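Local coordinates for extracellular protein 11-1 (Passalora fulva, PDB 6ZUS), which is probably a secreted zinc-binding avirulence effector of a structurally conserved family that displays epistatic interactions with plant resistance proteins, at residues A[8-19]-A[71-82]. Sequence-based numbering, arbitrary orientation.
Sequences AVALKWVHQFRI and SKTCICSVQATA. With ZN (zinc ion), chain G.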
ATOM      1  N   ALA A   8       0.652  -7.733  11.343  1.00 21.24           N
ATOM      2  CA  ALA A   8       0.580  -7.884   9.887  1.00 21.27           C
ATOM      3  C   ALA A   8      -0.142  -6.641   9.363  1.00 21.71           C
ATOM      4  O   ALA A   8      -1.095  -6.180  10.025  1.00 20.51           O
ATOM      5  CB  ALA A   8      -0.109  -9.148   9.502  1.00 25.87           C
ATOM      6  N   VAL A   9       0.364  -6.093   8.247  1.00 22.89           N
ATOM      7  CA  VAL A   9      -0.132  -4.817   7.657  1.00 20.17           C
ATOM      8  C   VAL A   9      -0.569  -5.112   6.213  1.00 20.82           C
ATOM      9  O   VAL A   9       0.262  -5.606   5.418  1.00 20.21           O
ATOM     10  CB  VAL A   9       0.902  -3.676   7.729  1.00 23.23           C
ATOM     11  CG1 VAL A   9       0.320  -2.407   7.118  1.00 22.71           C
ATOM     12  CG2 VAL A   9       1.371  -3.404   9.157  1.00 22.02           C
ATOM     13  N   ALA A  10      -1.857  -4.868   5.906  1.00 20.00           N
ATOM     14  CA  ALA A  10      -2.446  -4.898   4.554  1.00 20.87           C
ATOM     15  C   ALA A  10      -2.071  -3.570   3.876  1.00 19.31           C
ATOM     16  O   ALA A  10      -2.512  -2.538   4.353  1.00 20.24           O
ATOM     17  CB  ALA A  10      -3.937  -5.086   4.611  1.00 21.11           C
ATOM     18  N   LEU A  11      -1.261  -3.625   2.831  1.00 19.85           N
ATOM     19  CA  LEU A  11      -0.717  -2.431   2.098  1.00 18.64           C
ATOM     20  C   LEU A  11      -1.334  -2.382   0.704  1.00 17.68           C
ATOM     21  O   LEU A  11      -1.550  -3.458   0.060  1.00 16.99           O
ATOM     22  CB  LEU A  11       0.802  -2.540   1.986  1.00 18.74           C
ATOM     23  CG  LEU A  11       1.571  -2.538   3.310  1.00 18.20           C
ATOM     24  CD1 LEU A  11       2.945  -3.108   3.117  1.00 20.88           C
ATOM     25  CD2 LEU A  11       1.660  -1.147   3.884  1.00 20.77           C
ATOM     26  N   LYS A  12      -1.529  -1.178   0.216  1.00 17.60           N
ATOM     27  CA  LYS A  12      -2.040  -0.990  -1.164  1.00 18.00           C
ATOM     28  C   LYS A  12      -1.504   0.321  -1.739  1.00 15.75           C
ATOM     29  O   LYS A  12      -1.549   1.372  -1.045  1.00 18.02           O
ATOM     30  CB  LYS A  12      -3.565  -1.076  -1.189  1.00 18.59           C
ATOM     31  CG  LYS A  12      -4.145  -0.945  -2.573  1.00 22.89           C
ATOM     32  CD  LYS A  12      -5.538  -1.446  -2.666  1.00 29.10           C
ATOM     33  CE  LYS A  12      -6.581  -0.457  -2.278  1.00 34.31           C
ATOM     34  NZ  LYS A  12      -7.846  -0.752  -3.010  1.00 43.10           N
ATOM     35  N   TRP A  13      -0.920   0.175  -2.910  1.00 16.47           N
ATOM     36  CA  TRP A  13      -0.364   1.260  -3.754  1.00 16.57           C
ATOM     37  C   TRP A  13      -1.430   1.614  -4.780  1.00 16.98           C
ATOM     38  O   TRP A  13      -1.985   0.699  -5.441  1.00 17.66           O
ATOM     39  CB  TRP A  13       0.900   0.767  -4.408  1.00 17.78           C
ATOM     40  CG  TRP A  13       1.591   1.791  -5.230  1.00 19.40           C
ATOM     41  CD1 TRP A  13       2.667   2.546  -4.859  1.00 21.15           C
ATOM     42  CD2 TRP A  13       1.317   2.095  -6.611  1.00 18.72           C
ATOM     43  NE1 TRP A  13       3.075   3.308  -5.910  1.00 21.35           N
ATOM     44  CE2 TRP A  13       2.259   3.084  -6.993  1.00 20.62           C
ATOM     45  CE3 TRP A  13       0.394   1.639  -7.562  1.00 19.78           C
ATOM     46  CZ2 TRP A  13       2.293   3.618  -8.276  1.00 19.46           C
ATOM     47  CZ3 TRP A  13       0.413   2.188  -8.834  1.00 18.80           C
ATOM     48  CH2 TRP A  13       1.348   3.161  -9.170  1.00 20.28           C
ATOM     49  N   VAL A  14      -1.757   2.886  -4.919  1.00 16.41           N
ATOM     50  CA  VAL A  14      -2.897   3.312  -5.772  1.00 17.74           C
ATOM     51  C   VAL A  14      -2.462   4.430  -6.718  1.00 18.55           C
ATOM     52  O   VAL A  14      -1.832   5.391  -6.251  1.00 16.00           O
ATOM     53  CB  VAL A  14      -4.129   3.729  -4.940  1.00 18.30           C
ATOM     54  CG1 VAL A  14      -5.311   4.002  -5.864  1.00 17.48           C
ATOM     55  CG2 VAL A  14      -4.508   2.709  -3.860  1.00 19.34           C
ATOM     56  N   HIS A  15      -2.821   4.289  -7.994  1.00 16.96           N
ATOM     57  CA  HIS A  15      -2.813   5.398  -8.985  1.00 18.11           C
ATOM     58  C   HIS A  15      -4.264   5.616  -9.451  1.00 18.13           C
ATOM     59  O   HIS A  15      -4.797   4.725 -10.117  1.00 17.56           O
ATOM     60  CB  HIS A  15      -1.838   5.124 -10.149  1.00 19.02           C
ATOM     61  CG  HIS A  15      -1.727   6.328 -11.032  1.00 19.40           C
ATOM     62  ND1 HIS A  15      -1.264   6.295 -12.334  1.00 20.86           N
ATOM     63  CD2 HIS A  15      -2.048   7.617 -10.809  1.00 20.58           C
ATOM     64  CE1 HIS A  15      -1.275   7.499 -12.828  1.00 20.81           C
ATOM     65  NE2 HIS A  15      -1.761   8.314 -11.959  1.00 19.11           N
ATOM     66  N   GLN A  16      -4.874   6.741  -9.066  1.00 17.06           N
ATOM     67  CA  GLN A  16      -6.207   7.169  -9.532  1.00 17.71           C
ATOM     68  C   GLN A  16      -5.997   8.289 -10.546  1.00 18.26           C
ATOM     69  O   GLN A  16      -5.325   9.301 -10.245  1.00 17.31           O
ATOM     70  CB  GLN A  16      -7.090   7.633  -8.369  1.00 20.29           C
ATOM     71  CG  GLN A  16      -8.512   8.044  -8.812  1.00 22.18           C
ATOM     72  CD  GLN A  16      -9.403   8.440  -7.657  1.00 21.34           C
ATOM     73  OE1 GLN A  16      -9.060   8.228  -6.459  1.00 21.67           O
ATOM     74  NE2 GLN A  16     -10.505   9.065  -8.035  1.00 18.22           N
ATOM     75  N   PHE A  17      -6.561   8.138 -11.716  1.00 19.38           N
ATOM     76  CA  PHE A  17      -6.453   9.163 -12.789  1.00 19.58           C
ATOM     77  C   PHE A  17      -7.658   9.106 -13.739  1.00 19.36           C
ATOM     78  O   PHE A  17      -8.444   8.156 -13.711  1.00 20.41           O
ATOM     79  CB  PHE A  17      -5.149   8.960 -13.542  1.00 19.42           C
ATOM     80  CG  PHE A  17      -4.969   7.587 -14.140  1.00 18.51           C
ATOM     81  CD1 PHE A  17      -4.515   6.511 -13.387  1.00 19.10           C
ATOM     82  CD2 PHE A  17      -5.276   7.368 -15.489  1.00 20.75           C
ATOM     83  CE1 PHE A  17      -4.378   5.241 -13.943  1.00 21.28           C
ATOM     84  CE2 PHE A  17      -5.104   6.115 -16.054  1.00 21.37           C
ATOM     85  CZ  PHE A  17      -4.633   5.057 -15.292  1.00 20.73           C
ATOM     86  N   ARG A  18      -7.814  10.149 -14.554  0.50 20.77           N
ATOM     87  CA  ARG A  18      -8.954  10.246 -15.505  0.50 21.27           C
ATOM     88  C   ARG A  18      -8.422   9.945 -16.907  0.50 21.19           C
ATOM     89  O   ARG A  18      -7.265  10.321 -17.210  0.50 19.75           O
ATOM     90  CB  ARG A  18      -9.642  11.621 -15.487  0.50 23.26           C
ATOM     91  CG  ARG A  18      -9.902  12.229 -14.113  0.50 24.40           C
ATOM     92  CD  ARG A  18     -10.881  11.497 -13.221  0.50 26.55           C
ATOM     93  NE  ARG A  18     -11.037  12.249 -11.973  0.50 29.81           N
ATOM     94  CZ  ARG A  18     -11.090  11.720 -10.739  0.50 32.44           C
ATOM     95  NH1 ARG A  18     -11.025  10.414 -10.556  0.50 23.94           N
ATOM     96  NH2 ARG A  18     -11.204  12.516  -9.684  0.50 37.14           N
ATOM     97  N   ILE A  19      -9.257   9.317 -17.731  1.00 18.78           N
ATOM     98  CA  ILE A  19      -8.934   8.999 -19.140  1.00 20.44           C
ATOM     99  C   ILE A  19     -10.113   9.423 -20.001  1.00 19.81           C
ATOM    100  O   ILE A  19     -11.239   9.590 -19.512  1.00 18.73           O
ATOM    101  CB  ILE A  19      -8.591   7.502 -19.305  1.00 22.43           C
ATOM    102  CG1 ILE A  19      -9.836   6.632 -19.092  1.00 21.37           C
ATOM    103  CG2 ILE A  19      -7.418   7.089 -18.380  1.00 22.42           C
ATOM    104  CD1 ILE A  19      -9.656   5.195 -19.503  1.00 23.12           C
ATOM    105  N   SER A  71     -15.052  12.039 -19.174  1.00 27.48           N
ATOM    106  CA  SER A  71     -13.884  11.215 -18.736  1.00 26.75           C
ATOM    107  C   SER A  71     -14.358  10.019 -17.917  1.00 25.23           C
ATOM    108  O   SER A  71     -15.404  10.153 -17.236  1.00 25.58           O
ATOM    109  CB  SER A  71     -12.933  12.003 -17.870  1.00 29.08           C
ATOM    110  OG  SER A  71     -12.633  13.233 -18.487  1.00 35.02           O
ATOM    111  N   LYS A  72     -13.540   8.963 -17.884  1.00 21.66           N
ATOM    112  CA  LYS A  72     -13.687   7.835 -16.945  1.00 20.98           C
ATOM    113  C   LYS A  72     -12.601   8.009 -15.888  1.00 22.64           C
ATOM    114  O   LYS A  72     -11.509   8.591 -16.204  1.00 21.10           O
ATOM    115  CB  LYS A  72     -13.456   6.486 -17.612  1.00 21.99           C
ATOM    116  CG  LYS A  72     -14.567   6.045 -18.544  1.00 26.24           C
ATOM    117  CD  LYS A  72     -14.159   4.802 -19.290  1.00 29.00           C
ATOM    118  CE  LYS A  72     -15.201   4.302 -20.264  1.00 30.03           C
ATOM    119  NZ  LYS A  72     -14.679   3.110 -20.981  1.00 30.70           N
ATOM    120  N   THR A  73     -12.907   7.546 -14.681  1.00 21.65           N
ATOM    121  CA  THR A  73     -11.935   7.422 -13.571  1.00 22.26           C
ATOM    122  C   THR A  73     -11.388   5.996 -13.597  1.00 22.82           C
ATOM    123  O   THR A  73     -12.223   5.025 -13.522  1.00 21.92           O
ATOM    124  CB  THR A  73     -12.555   7.705 -12.207  1.00 24.73           C
ATOM    125  OG1 THR A  73     -12.897   9.085 -12.195  1.00 26.15           O
ATOM    126  CG2 THR A  73     -11.578   7.426 -11.078  1.00 27.55           C
ATOM    127  N   CYS A  74     -10.067   5.899 -13.601  1.00 20.63           N
ATOM    128  CA  CYS A  74      -9.319   4.641 -13.456  1.00 21.42           C
ATOM    129  C   CYS A  74      -8.702   4.605 -12.068  1.00 21.58           C
ATOM    130  O   CYS A  74      -8.098   5.613 -11.655  1.00 20.34           O
ATOM    131  CB  CYS A  74      -8.181   4.489 -14.450  1.00 25.08           C
ATOM    132  SG  CYS A  74      -8.803   4.618 -16.131  1.00 31.22           S
ATOM    133  N   ILE A  75      -8.796   3.450 -11.414  1.00 21.21           N
ATOM    134  CA  ILE A  75      -8.058   3.225 -10.146  1.00 20.05           C
ATOM    135  C   ILE A  75      -7.238   1.955 -10.351  1.00 22.38           C
ATOM    136  O   ILE A  75      -7.856   0.901 -10.535  1.00 22.40           O
ATOM    137  CB  ILE A  75      -8.959   3.185  -8.910  1.00 21.48           C
ATOM    138  CG1 ILE A  75      -9.781   4.473  -8.788  1.00 22.14           C
ATOM    139  CG2 ILE A  75      -8.115   2.909  -7.666  1.00 20.68           C
ATOM    140  CD1 ILE A  75     -10.928   4.382  -7.805  1.00 23.65           C
ATOM    141  N   CYS A  76      -5.930   2.102 -10.501  1.00 18.62           N
ATOM    142  CA  CYS A  76      -4.983   0.987 -10.735  1.00 19.97           C
ATOM    143  C   CYS A  76      -4.234   0.771  -9.426  1.00 22.41           C
ATOM    144  O   CYS A  76      -3.713   1.747  -8.879  1.00 18.78           O
ATOM    145  CB  CYS A  76      -4.067   1.318 -11.899  1.00 23.97           C
ATOM    146  SG  CYS A  76      -5.109   1.582 -13.363  1.00 27.81           S
ATOM    147  N   SER A  77      -4.274  -0.435  -8.863  1.00 20.14           N
ATOM    148  CA  SER A  77      -3.737  -0.638  -7.504  1.00 19.27           C
ATOM    149  C   SER A  77      -3.046  -1.987  -7.455  1.00 22.35           C
ATOM    150  O   SER A  77      -3.304  -2.874  -8.318  1.00 19.21           O
ATOM    151  CB  SER A  77      -4.806  -0.512  -6.472  1.00 20.82           C
ATOM    152  OG  SER A  77      -5.791  -1.532  -6.655  1.00 22.77           O
ATOM    153  N   VAL A  78      -2.137  -2.108  -6.509  1.00 21.35           N
ATOM    154  CA  VAL A  78      -1.531  -3.432  -6.201  1.00 19.93           C
ATOM    155  C   VAL A  78      -1.461  -3.528  -4.675  1.00 21.43           C
ATOM    156  O   VAL A  78      -1.104  -2.521  -4.013  1.00 18.12           O
ATOM    157  CB  VAL A  78      -0.189  -3.606  -6.915  1.00 20.15           C
ATOM    158  CG1 VAL A  78       0.846  -2.544  -6.564  1.00 19.39           C
ATOM    159  CG2 VAL A  78       0.358  -4.997  -6.699  1.00 22.36           C
ATOM    160  N   GLN A  79      -1.870  -4.684  -4.145  1.00 21.75           N
ATOM    161  CA  GLN A  79      -1.961  -4.889  -2.689  1.00 22.08           C
ATOM    162  C   GLN A  79      -1.186  -6.152  -2.311  1.00 22.80           C
ATOM    163  O   GLN A  79      -1.070  -7.084  -3.111  1.00 22.33           O
ATOM    164  CB  GLN A  79      -3.403  -4.892  -2.223  1.00 26.79           C
ATOM    165  CG  GLN A  79      -4.187  -6.052  -2.784  1.00 36.96           C
ATOM    166  CD  GLN A  79      -5.669  -5.788  -2.657  1.00 45.01           C
ATOM    167  OE1 GLN A  79      -6.267  -5.054  -3.465  1.00 52.68           O
ATOM    168  NE2 GLN A  79      -6.243  -6.400  -1.631  1.00 44.61           N
ATOM    169  N   ALA A  80      -0.639  -6.127  -1.112  1.00 20.74           N
ATOM    170  CA  ALA A  80       0.061  -7.258  -0.494  1.00 20.45           C
ATOM    171  C   ALA A  80       0.080  -7.020   1.017  1.00 22.07           C
ATOM    172  O   ALA A  80      -0.119  -5.864   1.492  1.00 21.66           O
ATOM    173  CB  ALA A  80       1.445  -7.391  -1.099  1.00 21.01           C
ATOM    174  N   THR A  81       0.347  -8.092   1.755  1.00 22.93           N
ATOM    175  CA  THR A  81       0.428  -8.057   3.229  1.00 21.73           C
ATOM    176  C   THR A  81       1.896  -8.118   3.630  1.00 20.77           C
ATOM    177  O   THR A  81       2.618  -9.015   3.142  1.00 20.90           O
ATOM    178  CB  THR A  81      -0.353  -9.212   3.856  1.00 23.96           C
ATOM    179  OG1 THR A  81      -1.728  -9.003   3.490  1.00 26.82           O
ATOM    180  CG2 THR A  81      -0.166  -9.246   5.357  1.00 23.19           C
ATOM    181  N   ALA A  82       2.318  -7.167   4.447  1.00 20.85           N
ATOM    182  CA  ALA A  82       3.581  -7.281   5.208  1.00 21.33           C
ATOM    183  C   ALA A  82       3.282  -8.205   6.400  1.00 18.95           C
ATOM    184  O   ALA A  82       2.560  -7.809   7.304  1.00 18.46           O
ATOM    185  CB  ALA A  82       4.094  -5.908   5.625  1.00 22.05           C
TER
HETATM  186 ZN    ZN G 206      -0.373   4.721 -13.266  0.80 21.29          ZN
HETATM  187  O   HOH W   1       1.879   4.996 -13.147  1.00 15.26           O
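The carbonyl oxygen of C76 accepts the backbone N-H of H15 at 2.8 Å (O to N) along a nearly straight line, 178° at the hydrogen, and the CA-H of V14 also approaches it. The return bond, C76 N to H15 O, completes one of six antiparallel hydrogen-bonded pairs, each closed by two N-H...O bonds, that run from V9 with A82 to I19 with K72. The two segments lie on the central strands of a four-stranded antiparallel sheet, with 127-138 next to 8-19 and 57-64 next to 71-82.

The side chains alternate between two faces. On the one bearing F17, the ring turns back over the partner strand because its CG sits between backbone N and carbonyl carbon (chi1 57°). C74 CB then rests over one face of that ring, 3.8 Å from its centroid, while C76 SG comes in obliquely, 3.8 Å from F17 CE1. C74 SG also meets I19, its nearest atom being CD1 at 3.5 Å. On the same sheet face, the imidazole of H15 has F17 CD1 above the centre of one of its faces, and H15 also stacks with Y127; its ND1 binds a zinc ion at 2.0 Å, with one water as a further ligand. Further along this face, W13 CB meets V78 CG1.

The other face carries V14 CG1 against I75 CG2, 3.5 Å apart, and Q16 alongside I75, their CG and CG1 atoms in contact. K12 lies beside Q79, both pointing the same way, with K12 CD near Q79 OE1.

C74 and C76 are disulfide-bonded to C25 and C29, which ties the sheet covalently to the segment leading into helix 31-40. C74 CB and the H15 imidazole lie on opposite sides of the F17 ring plane, and both cystine sulfurs approach that ring, so covalent cross-linking and aromatic packing meet at F17.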